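Local coordinates for aldo-keto reductase family 1, member B4 (Aldose reductase) (Schistosoma japonicum, PDB 4HBK), which probably catalyses the NADPH-dependent reduction of aldehydes, such as the aldehyde form of glucose, to alcohols, as aldose reductases of the aldo-keto reductase family do, at residues H267-T272 / F305-S310. Numbering follows the deposited sequence.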
loop_
_atom_site.group_PDB
_atom_site.type_symbol
_atom_site.label_atom_id
_atom_site.label_comp_id
_atom_site.label_asym_id
_atom_site.label_seq_id
_atom_site.Cartn_x
_atom_site.Cartn_y
_atom_site.Cartn_z
ATOM N N HIS A 267 8.752 -0.351 26.329
ATOM C CA HIS A 267 9.714 -0.424 27.425
ATOM C C HIS A 267 9.928 -1.858 27.869
ATOM O O HIS A 267 11.061 -2.285 28.104
ATOM C CB HIS A 267 9.256 0.399 28.630
ATOM C CG HIS A 267 10.220 0.365 29.774
ATOM N ND1 HIS A 267 11.501 0.868 29.685
ATOM C CD2 HIS A 267 10.099 -0.131 31.032
ATOM C CE1 HIS A 267 12.126 0.693 30.837
ATOM N NE2 HIS A 267 11.294 0.088 31.670
ATOM N N ARG A 268 8.832 -2.599 27.992
ATOM C CA ARG A 268 8.901 -3.971 28.460
ATOM C C ARG A 268 9.785 -4.806 27.547
ATOM O O ARG A 268 10.557 -5.650 28.009
ATOM C CB ARG A 268 7.501 -4.572 28.533
ATOM C CG ARG A 268 7.442 -6.003 29.047
ATOM C CD ARG A 268 5.996 -6.421 29.193
ATOM N NE ARG A 268 5.228 -5.408 29.914
ATOM C CZ ARG A 268 3.963 -5.093 29.646
ATOM N NH1 ARG A 268 3.314 -5.705 28.661
ATOM N NH2 ARG A 268 3.344 -4.159 30.362
ATOM N N HIS A 269 9.675 -4.561 26.246
ATOM C CA HIS A 269 10.433 -5.333 25.269
ATOM C C HIS A 269 11.764 -4.675 24.900
ATOM O O HIS A 269 12.526 -5.224 24.107
ATOM C CB HIS A 269 9.599 -5.559 24.004
ATOM C CG HIS A 269 8.446 -6.497 24.199
ATOM N ND1 HIS A 269 8.592 -7.869 24.182
ATOM C CD2 HIS A 269 7.128 -6.260 24.411
ATOM C CE1 HIS A 269 7.413 -8.435 24.374
ATOM N NE2 HIS A 269 6.510 -7.483 24.517
ATOM N N LYS A 270 12.034 -3.500 25.465
ATOM C CA LYS A 270 13.235 -2.743 25.116
ATOM C C LYS A 270 13.301 -2.475 23.619
ATOM O O LYS A 270 14.341 -2.670 22.983
ATOM C CB LYS A 270 14.499 -3.476 25.581
ATOM C CG LYS A 270 14.623 -3.520 27.087
ATOM C CD LYS A 270 15.332 -4.770 27.549
ATOM C CE LYS A 270 14.991 -5.059 29.006
ATOM N NZ LYS A 270 15.718 -6.254 29.515
ATOM N N LYS A 271 12.172 -2.044 23.064
ATOM C CA LYS A 271 12.099 -1.640 21.670
ATOM C C LYS A 271 11.483 -0.259 21.657
ATOM O O LYS A 271 11.021 0.222 22.688
ATOM C CB LYS A 271 11.228 -2.611 20.858
ATOM C CG LYS A 271 11.623 -4.083 20.960
ATOM C CD LYS A 271 12.882 -4.395 20.174
ATOM C CE LYS A 271 12.699 -4.085 18.688
ATOM N NZ LYS A 271 13.850 -4.582 17.876
ATOM N N THR A 272 11.470 0.372 20.488
ATOM C CA THR A 272 10.851 1.684 20.336
ATOM C C THR A 272 9.361 1.571 20.043
ATOM O O THR A 272 8.885 0.537 19.556
ATOM C CB THR A 272 11.484 2.468 19.183
ATOM O OG1 THR A 272 11.058 1.900 17.935
ATOM C CG2 THR A 272 13.016 2.443 19.288
ATOM N N PHE A 305 11.879 -7.823 13.957
ATOM C CA PHE A 305 11.803 -9.271 13.759
ATOM C C PHE A 305 12.518 -10.075 14.834
ATOM O O PHE A 305 12.835 -11.246 14.614
ATOM C CB PHE A 305 12.361 -9.662 12.382
ATOM C CG PHE A 305 11.594 -9.079 11.236
ATOM C CD1 PHE A 305 10.325 -9.544 10.928
ATOM C CD2 PHE A 305 12.139 -8.061 10.467
ATOM C CE1 PHE A 305 9.615 -9.006 9.872
ATOM C CE2 PHE A 305 11.436 -7.515 9.417
ATOM C CZ PHE A 305 10.168 -7.986 9.117
ATOM N N ASP A 306 12.771 -9.464 15.992
ATOM C CA ASP A 306 13.503 -10.164 17.052
ATOM C C ASP A 306 12.800 -10.120 18.407
ATOM O O ASP A 306 13.439 -10.205 19.452
ATOM C CB ASP A 306 14.918 -9.615 17.173
ATOM C CG ASP A 306 14.940 -8.150 17.558
ATOM O OD1 ASP A 306 13.855 -7.527 17.631
ATOM O OD2 ASP A 306 16.047 -7.618 17.780
ATOM N N PHE A 307 11.482 -9.992 18.382
ATOM C CA PHE A 307 10.693 -10.041 19.602
ATOM C C PHE A 307 9.263 -10.377 19.248
ATOM O O PHE A 307 8.889 -10.393 18.073
ATOM C CB PHE A 307 10.757 -8.711 20.369
ATOM C CG PHE A 307 9.944 -7.597 19.756
ATOM C CD1 PHE A 307 10.305 -7.040 18.538
ATOM C CD2 PHE A 307 8.842 -7.076 20.423
ATOM C CE1 PHE A 307 9.570 -5.992 17.983
ATOM C CE2 PHE A 307 8.101 -6.024 19.878
ATOM C CZ PHE A 307 8.467 -5.483 18.655
ATOM N N GLN A 308 8.463 -10.639 20.270
ATOM C CA GLN A 308 7.081 -11.033 20.072
ATOM C C GLN A 308 6.199 -10.362 21.121
ATOM O O GLN A 308 6.497 -10.400 22.318
ATOM C CB GLN A 308 6.947 -12.561 20.153
ATOM C CG GLN A 308 5.546 -13.082 19.817
ATOM C CD GLN A 308 5.497 -13.858 18.509
ATOM O OE1 GLN A 308 4.821 -13.455 17.554
ATOM N NE2 GLN A 308 6.209 -14.988 18.462
ATOM N N LEU A 309 5.131 -9.722 20.665
ATOM C CA LEU A 309 4.120 -9.210 21.568
ATOM C C LEU A 309 3.282 -10.389 22.060
ATOM O O LEU A 309 2.943 -11.288 21.289
ATOM C CB LEU A 309 3.228 -8.185 20.855
ATOM C CG LEU A 309 3.902 -6.901 20.355
ATOM C CD1 LEU A 309 2.867 -5.951 19.747
ATOM C CD2 LEU A 309 4.650 -6.205 21.486
ATOM N N SER A 310 2.952 -10.380 23.345
ATOM C CA SER A 310 2.115 -11.417 23.930
ATOM C C SER A 310 0.652 -11.167 23.591
ATOM O O SER A 310 0.290 -10.076 23.162
ATOM C CB SER A 310 2.275 -11.424 25.445
ATOM O OG SER A 310 1.683 -10.260 25.989
#
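Lys-271 lays its aliphatic chain over one face of the Phe-307 ring, with Lys-271 CG 3.9 Å from the ring centroid and almost exactly on the ring normal, a CH-pi contact. Bends at chi2 and chi3 (-74° and -60°) keep the methylenes close to the ring, Lys-271 CE passing 3.7 Å from Phe-307 CE1. Lys-271 NZ forms a 3.0 Å salt bridge to Asp-306 OD1, on the syn lone pair of that oxygen, and also bonds to Gln-303 O. Lysine suits this place with nonpolar methylenes for the broad phenyl face and an ammonium for the aspartate carboxylate.

His-269 meets the same phenylalanine obliquely, the planes at 56°, with Phe-307 CD2 over one imidazole face, 3.8 Å from His-269 CG. Leu-309 CD2, a nonpolar methyl suited to ring packing, lies 3.8 Å from His-269 NE2, while the carbon His-269 CE1 closely approaches Gln-308 O. A histidine fits because its flat ring packs on Phe-307 and Leu-309 while NE2 hydrogen-bonds to Glu-313.

At the surface of the (beta/alpha)8 barrel, this contact joins the Schellman turn at Lys-270, at the C-terminal side of helix 260-269, to the loop linking helices 295-302 and 311-319, with Phe-307 and Leu-309 also touching Arg-279 of helix 273-283.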